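Local atomic coordinates of excinuclease ABC, subunit A. (PDB entry 2VF7), a protein that binds DNA and hydrolyses ATP as a UvrA-family, zinc-containing member of the ABC superfamily, probably recognising damaged DNA for excision repair. Residues 159-168 with 278-286. The protein carries 1 engineered substitution. Sequence-based numbering, arbitrary orientation.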
ATOM      1  N   ARG A 159     -17.752  -9.021  25.646  1.00 63.84           N
ATOM      2  CA  ARG A 159     -18.976  -8.367  26.117  1.00 63.64           C
ATOM      3  C   ARG A 159     -20.133  -8.639  25.151  1.00 63.58           C
ATOM      4  O   ARG A 159     -19.944  -8.721  23.925  1.00 63.38           O
ATOM      5  CB  ARG A 159     -18.781  -6.844  26.237  1.00 63.85           C
ATOM      6  CG  ARG A 159     -17.636  -6.358  27.121  1.00 64.59           C
ATOM      7  CD  ARG A 159     -18.008  -6.352  28.598  1.00 66.31           C
ATOM      8  NE  ARG A 159     -18.892  -5.241  28.940  1.00 67.77           N
ATOM      9  CZ  ARG A 159     -19.309  -4.961  30.173  1.00 68.36           C
ATOM     10  NH1 ARG A 159     -18.924  -5.699  31.201  1.00 67.95           N
ATOM     11  NH2 ARG A 159     -20.115  -3.931  30.381  1.00 68.88           N
ATOM     12  N   VAL A 160     -21.337  -8.742  25.708  1.00 63.43           N
ATOM     13  CA  VAL A 160     -22.557  -8.988  24.929  1.00 63.39           C
ATOM     14  C   VAL A 160     -23.438  -7.730  24.901  1.00 63.26           C
ATOM     15  O   VAL A 160     -23.746  -7.169  25.957  1.00 63.27           O
ATOM     16  CB  VAL A 160     -23.318 -10.236  25.476  1.00 63.17           C
ATOM     17  CG1 VAL A 160     -24.816 -10.166  25.192  1.00 63.47           C
ATOM     18  CG2 VAL A 160     -22.716 -11.508  24.901  1.00 63.02           C
ATOM     19  N   TYR A 161     -23.842  -7.309  23.696  1.00 63.19           N
ATOM     20  CA  TYR A 161     -24.505  -6.013  23.484  1.00 63.15           C
ATOM     21  C   TYR A 161     -25.972  -6.086  23.032  1.00 62.67           C
ATOM     22  O   TYR A 161     -26.299  -6.673  22.001  1.00 62.47           O
ATOM     23  CB  TYR A 161     -23.689  -5.144  22.503  1.00 64.08           C
ATOM     24  CG  TYR A 161     -22.344  -4.699  23.038  1.00 64.76           C
ATOM     25  CD1 TYR A 161     -21.176  -5.377  22.691  1.00 65.08           C
ATOM     26  CD2 TYR A 161     -22.241  -3.600  23.895  1.00 65.55           C
ATOM     27  CE1 TYR A 161     -19.941  -4.978  23.185  1.00 65.42           C
ATOM     28  CE2 TYR A 161     -21.009  -3.196  24.396  1.00 65.68           C
ATOM     29  CZ  TYR A 161     -19.866  -3.890  24.039  1.00 65.44           C
ATOM     30  OH  TYR A 161     -18.648  -3.493  24.536  1.00 65.89           O
ATOM     31  N   THR A 162     -26.856  -5.471  23.813  1.00 62.09           N
ATOM     32  CA  THR A 162     -28.270  -5.446  23.476  1.00 61.41           C
ATOM     33  C   THR A 162     -28.829  -4.035  23.341  1.00 60.90           C
ATOM     34  O   THR A 162     -28.135  -3.034  23.542  1.00 60.43           O
ATOM     35  CB  THR A 162     -29.143  -6.260  24.460  1.00 61.52           C
ATOM     36  OG1 THR A 162     -28.626  -6.149  25.789  1.00 62.65           O
ATOM     37  CG2 THR A 162     -29.183  -7.731  24.063  1.00 62.40           C
ATOM     38  N   VAL A 163     -30.106  -3.982  22.988  1.00 60.36           N
ATOM     39  CA  VAL A 163     -30.796  -2.743  22.736  1.00 59.87           C
ATOM     40  C   VAL A 163     -32.257  -2.942  23.145  1.00 59.57           C
ATOM     41  O   VAL A 163     -32.825  -4.024  22.961  1.00 59.51           O
ATOM     42  CB  VAL A 163     -30.600  -2.332  21.259  1.00 59.91           C
ATOM     43  CG1 VAL A 163     -31.735  -2.807  20.370  1.00 59.55           C
ATOM     44  CG2 VAL A 163     -30.412  -0.860  21.162  1.00 60.60           C
ATOM     45  N   THR A 164     -32.847  -1.922  23.761  1.00 59.21           N
ATOM     46  CA  THR A 164     -34.225  -2.024  24.255  1.00 58.73           C
ATOM     47  C   THR A 164     -35.022  -0.812  23.822  1.00 58.58           C
ATOM     48  O   THR A 164     -34.459   0.134  23.286  1.00 58.85           O
ATOM     49  CB  THR A 164     -34.295  -2.120  25.786  1.00 58.57           C
ATOM     50  OG1 THR A 164     -33.511  -1.078  26.356  1.00 58.24           O
ATOM     51  CG2 THR A 164     -33.788  -3.460  26.278  1.00 58.61           C
ATOM     52  N   GLU A 165     -36.331  -0.841  24.053  1.00 58.34           N
ATOM     53  CA  GLU A 165     -37.162   0.317  23.772  1.00 57.89           C
ATOM     54  C   GLU A 165     -36.769   1.511  24.636  1.00 57.82           C
ATOM     55  O   GLU A 165     -36.691   2.621  24.128  1.00 57.78           O
ATOM     56  CB  GLU A 165     -38.638  -0.007  23.940  1.00 57.98           C
ATOM     57  CG  GLU A 165     -39.542   1.165  23.617  1.00 58.65           C
ATOM     58  CD  GLU A 165     -40.993   0.780  23.524  1.00 60.63           C
ATOM     59  OE1 GLU A 165     -41.325  -0.358  23.910  1.00 62.06           O
ATOM     60  OE2 GLU A 165     -41.807   1.620  23.070  1.00 61.11           O
ATOM     61  N   ASP A 166     -36.526   1.279  25.928  1.00 57.68           N
ATOM     62  CA  ASP A 166     -36.113   2.339  26.841  1.00 57.76           C
ATOM     63  C   ASP A 166     -34.752   2.926  26.462  1.00 57.29           C
ATOM     64  O   ASP A 166     -34.570   4.144  26.523  1.00 57.43           O
ATOM     65  CB  ASP A 166     -36.076   1.865  28.302  1.00 58.31           C
ATOM     66  CG  ASP A 166     -37.237   0.937  28.669  1.00 60.91           C
ATOM     67  OD1 ASP A 166     -37.490  -0.065  27.945  1.00 64.22           O
ATOM     68  OD2 ASP A 166     -37.878   1.185  29.714  1.00 63.22           O
ATOM     69  N   SER A 167     -33.798   2.078  26.075  1.00 56.38           N
ATOM     70  CA  SER A 167     -32.466   2.563  25.711  1.00 55.80           C
ATOM     71  C   SER A 167     -32.493   3.380  24.414  1.00 55.57           C
ATOM     72  O   SER A 167     -31.742   4.343  24.274  1.00 55.93           O
ATOM     73  CB  SER A 167     -31.450   1.419  25.622  1.00 55.75           C
ATOM     74  OG  SER A 167     -31.672   0.579  24.502  1.00 55.41           O
ATOM     75  N   MET A 168     -33.396   3.015  23.503  1.00 55.21           N
ATOM     76  CA  MET A 168     -33.538   3.649  22.170  1.00 54.80           C
ATOM     77  C   MET A 168     -34.543   4.780  22.072  1.00 54.10           C
ATOM     78  O   MET A 168     -34.407   5.666  21.229  1.00 54.21           O
ATOM     79  CB  MET A 168     -33.960   2.594  21.160  1.00 54.55           C
ATOM     80  CG  MET A 168     -32.823   1.827  20.615  1.00 55.02           C
ATOM     81  SD  MET A 168     -33.397   0.433  19.662  1.00 55.64           S
ATOM     82  CE  MET A 168     -31.872   0.184  18.827  1.00 55.92           C
ATOM     83  N   VAL A 278     -23.600   6.258  19.472  1.00 69.98           N
ATOM     84  CA  VAL A 278     -24.275   4.966  19.313  1.00 68.75           C
ATOM     85  C   VAL A 278     -24.309   4.132  20.608  1.00 68.11           C
ATOM     86  O   VAL A 278     -25.338   3.552  20.969  1.00 67.30           O
ATOM     87  CB  VAL A 278     -23.632   4.215  18.100  1.00 68.61           C
ATOM     88  CG1 VAL A 278     -23.438   2.739  18.341  1.00 68.25           C
ATOM     89  CG2 VAL A 278     -24.448   4.478  16.837  1.00 68.12           C
ATOM     90  N   GLN A 279     -23.187   4.124  21.318  1.00 67.68           N
ATOM     91  CA  GLN A 279     -23.043   3.362  22.548  1.00 67.37           C
ATOM     92  C   GLN A 279     -23.930   3.892  23.675  1.00 66.78           C
ATOM     93  O   GLN A 279     -24.235   3.164  24.601  1.00 66.42           O
ATOM     94  CB  GLN A 279     -21.575   3.335  22.974  1.00 67.65           C
ATOM     95  CG  GLN A 279     -21.088   1.992  23.501  1.00 69.20           C
ATOM     96  CD  GLN A 279     -19.567   1.887  23.520  1.00 71.39           C
ATOM     97  OE1 GLN A 279     -18.860   2.703  22.906  1.00 72.06           O
ATOM     98  NE2 GLN A 279     -19.052   0.877  24.228  1.00 71.86           N
ATOM     99  N   GLY A 280     -24.348   5.155  23.586  1.00 66.33           N
ATOM    100  CA  GLY A 280     -25.319   5.720  24.529  1.00 65.78           C
ATOM    101  C   GLY A 280     -26.727   5.115  24.471  1.00 65.55           C
ATOM    102  O   GLY A 280     -27.516   5.285  25.401  1.00 65.23           O
ATOM    103  N   TYR A 281     -27.045   4.417  23.381  1.00 65.57           N
ATOM    104  CA  TYR A 281     -28.360   3.787  23.190  1.00 65.46           C
ATOM    105  C   TYR A 281     -28.282   2.264  23.297  1.00 65.69           C
ATOM    106  O   TYR A 281     -29.193   1.548  22.852  1.00 65.92           O
ATOM    107  CB  TYR A 281     -28.948   4.189  21.831  1.00 65.38           C
ATOM    108  CG  TYR A 281     -28.825   5.666  21.560  1.00 65.48           C
ATOM    109  CD1 TYR A 281     -29.780   6.560  22.044  1.00 64.54           C
ATOM    110  CD2 TYR A 281     -27.744   6.178  20.835  1.00 64.86           C
ATOM    111  CE1 TYR A 281     -29.668   7.924  21.805  1.00 64.28           C
ATOM    112  CE2 TYR A 281     -27.623   7.549  20.598  1.00 64.26           C
ATOM    113  CZ  TYR A 281     -28.593   8.408  21.089  1.00 64.58           C
ATOM    114  OH  TYR A 281     -28.495   9.763  20.873  1.00 66.07           O
ATOM    115  N   MET A 282     -27.193   1.778  23.890  1.00 65.60           N
ATOM    116  CA  MET A 282     -26.953   0.353  24.043  1.00 65.54           C
ATOM    117  C   MET A 282     -26.866  -0.036  25.506  1.00 66.05           C
ATOM    118  O   MET A 282     -26.723   0.821  26.381  1.00 66.55           O
ATOM    119  CB  MET A 282     -25.664  -0.039  23.347  1.00 65.27           C
ATOM    120  CG  MET A 282     -25.844  -0.535  21.925  1.00 65.18           C
ATOM    121  SD  MET A 282     -24.268  -1.039  21.192  1.00 65.48           S
ATOM    122  CE  MET A 282     -23.658   0.553  20.705  1.00 63.04           C
ATOM    123  N   ILE A 283     -26.964  -1.332  25.773  1.00 66.07           N
ATOM    124  CA  ILE A 283     -26.741  -1.845  27.123  1.00 66.34           C
ATOM    125  C   ILE A 283     -25.617  -2.896  27.095  1.00 66.40           C
ATOM    126  O   ILE A 283     -25.563  -3.727  26.188  1.00 66.07           O
ATOM    127  CB  ILE A 283     -28.068  -2.328  27.804  1.00 66.29           C
ATOM    128  CG1 ILE A 283     -28.928  -3.144  26.839  1.00 66.74           C
ATOM    129  CG2 ILE A 283     -28.896  -1.122  28.278  1.00 65.33           C
ATOM    130  CD1 ILE A 283     -30.202  -3.719  27.459  1.00 67.06           C
ATOM    131  N   SER A 284     -24.697  -2.818  28.059  1.00 66.76           N
ATOM    132  CA  SER A 284     -23.478  -3.647  28.038  1.00 66.86           C
ATOM    133  C   SER A 284     -23.398  -4.637  29.194  1.00 66.70           C
ATOM    134  O   SER A 284     -23.668  -4.293  30.354  1.00 66.94           O
ATOM    135  CB  SER A 284     -22.212  -2.781  27.990  1.00 67.10           C
ATOM    136  OG  SER A 284     -21.050  -3.571  27.799  1.00 67.26           O
ATOM    137  N   GLU A 285     -23.016  -5.865  28.853  1.00 66.22           N
ATOM    138  CA  GLU A 285     -22.968  -6.977  29.794  1.00 66.10           C
ATOM    139  C   GLU A 285     -21.785  -7.868  29.442  1.00 65.68           C
ATOM    140  O   GLU A 285     -21.383  -7.948  28.282  1.00 65.75           O
ATOM    141  CB  GLU A 285     -24.269  -7.782  29.707  1.00 66.09           C
ATOM    142  CG  GLU A 285     -24.427  -8.871  30.751  1.00 67.43           C
ATOM    143  CD  GLU A 285     -24.809  -8.325  32.116  1.00 69.15           C
ATOM    144  OE1 GLU A 285     -24.045  -8.531  33.087  1.00 68.48           O
ATOM    145  OE2 GLU A 285     -25.872  -7.676  32.207  1.00 70.43           O
ATOM    146  N   GLU A 286     -21.226  -8.537  30.440  1.00 65.21           N
ATOM    147  CA  GLU A 286     -20.148  -9.486  30.196  1.00 64.97           C
ATOM    148  C   GLU A 286     -20.691 -10.760  29.547  1.00 64.47           C
ATOM    149  O   GLU A 286     -21.700 -11.326  30.000  1.00 64.11           O
ATOM    150  CB  GLU A 286     -19.388  -9.818  31.487  1.00 65.11           C
ATOM    151  CG  GLU A 286     -19.053  -8.604  32.362  1.00 66.41           C
ATOM    152  CD  GLU A 286     -20.134  -8.296  33.405  1.00 67.75           C
ATOM    153  OE1 GLU A 286     -20.284  -9.087  34.373  1.00 68.48           O
ATOM    154  OE2 GLU A 286     -20.826  -7.260  33.261  1.00 67.42           O
TER
HETATM  155  O   HOH W   1     -18.596  -2.662  27.101  1.00 60.87           O
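The bends of the R159 chain at chi2 and chi3 (-81° and -75°) and the placement of the S284 hydroxyl opposite its own backbone N (chi1 -173°) bring the two side chains together across neighbouring strands. NH2 of R159 thus donates to OG of S284 at 2.8 Å, tilted slightly from the guanidinium plane, and the backbone carbonyl carbon of E285 lies over the centre of one face of that group. At the other end of the guanidinium, NH1 forms a salt bridge with OE2 of E286 (3.2 Å), the two side chains running side by side. A water bonded to both S284 OG and Y161 OH ties the tyrosine to the same polar cluster, and M282 SD approaches the Y161 ring obliquely in a Met-aromatic contact, 5.1 Å from its centroid.

The pairing illustrates how a two-stranded antiparallel ribbon can bring together the two ends of a long insertion. V160 with E285 and T162 with I283 are its hydrogen-bonded pairs; T162 N reaches I283 O at 3.2 Å, in the carbonyl plane. On the face opposite Y161 and S284, I283 CD1 packs against T164 CG2 (3.8 Å). Beyond the strands, S167 OG receives the N-H of T164 (2.9 Å), in the turn that starts helix 165-168, and lies 3.1 Å from Y281 O.

Strands 159-162 and 283-286 pair across a largely helical stretch, much of it matching the UvrA DNA-binding family. V160 adjoins the zinc ligands C154 and C287 at one end of the ribbon, whereas Y161 and M282 meet F266 and M168 rests on V262, all against helix 258-268.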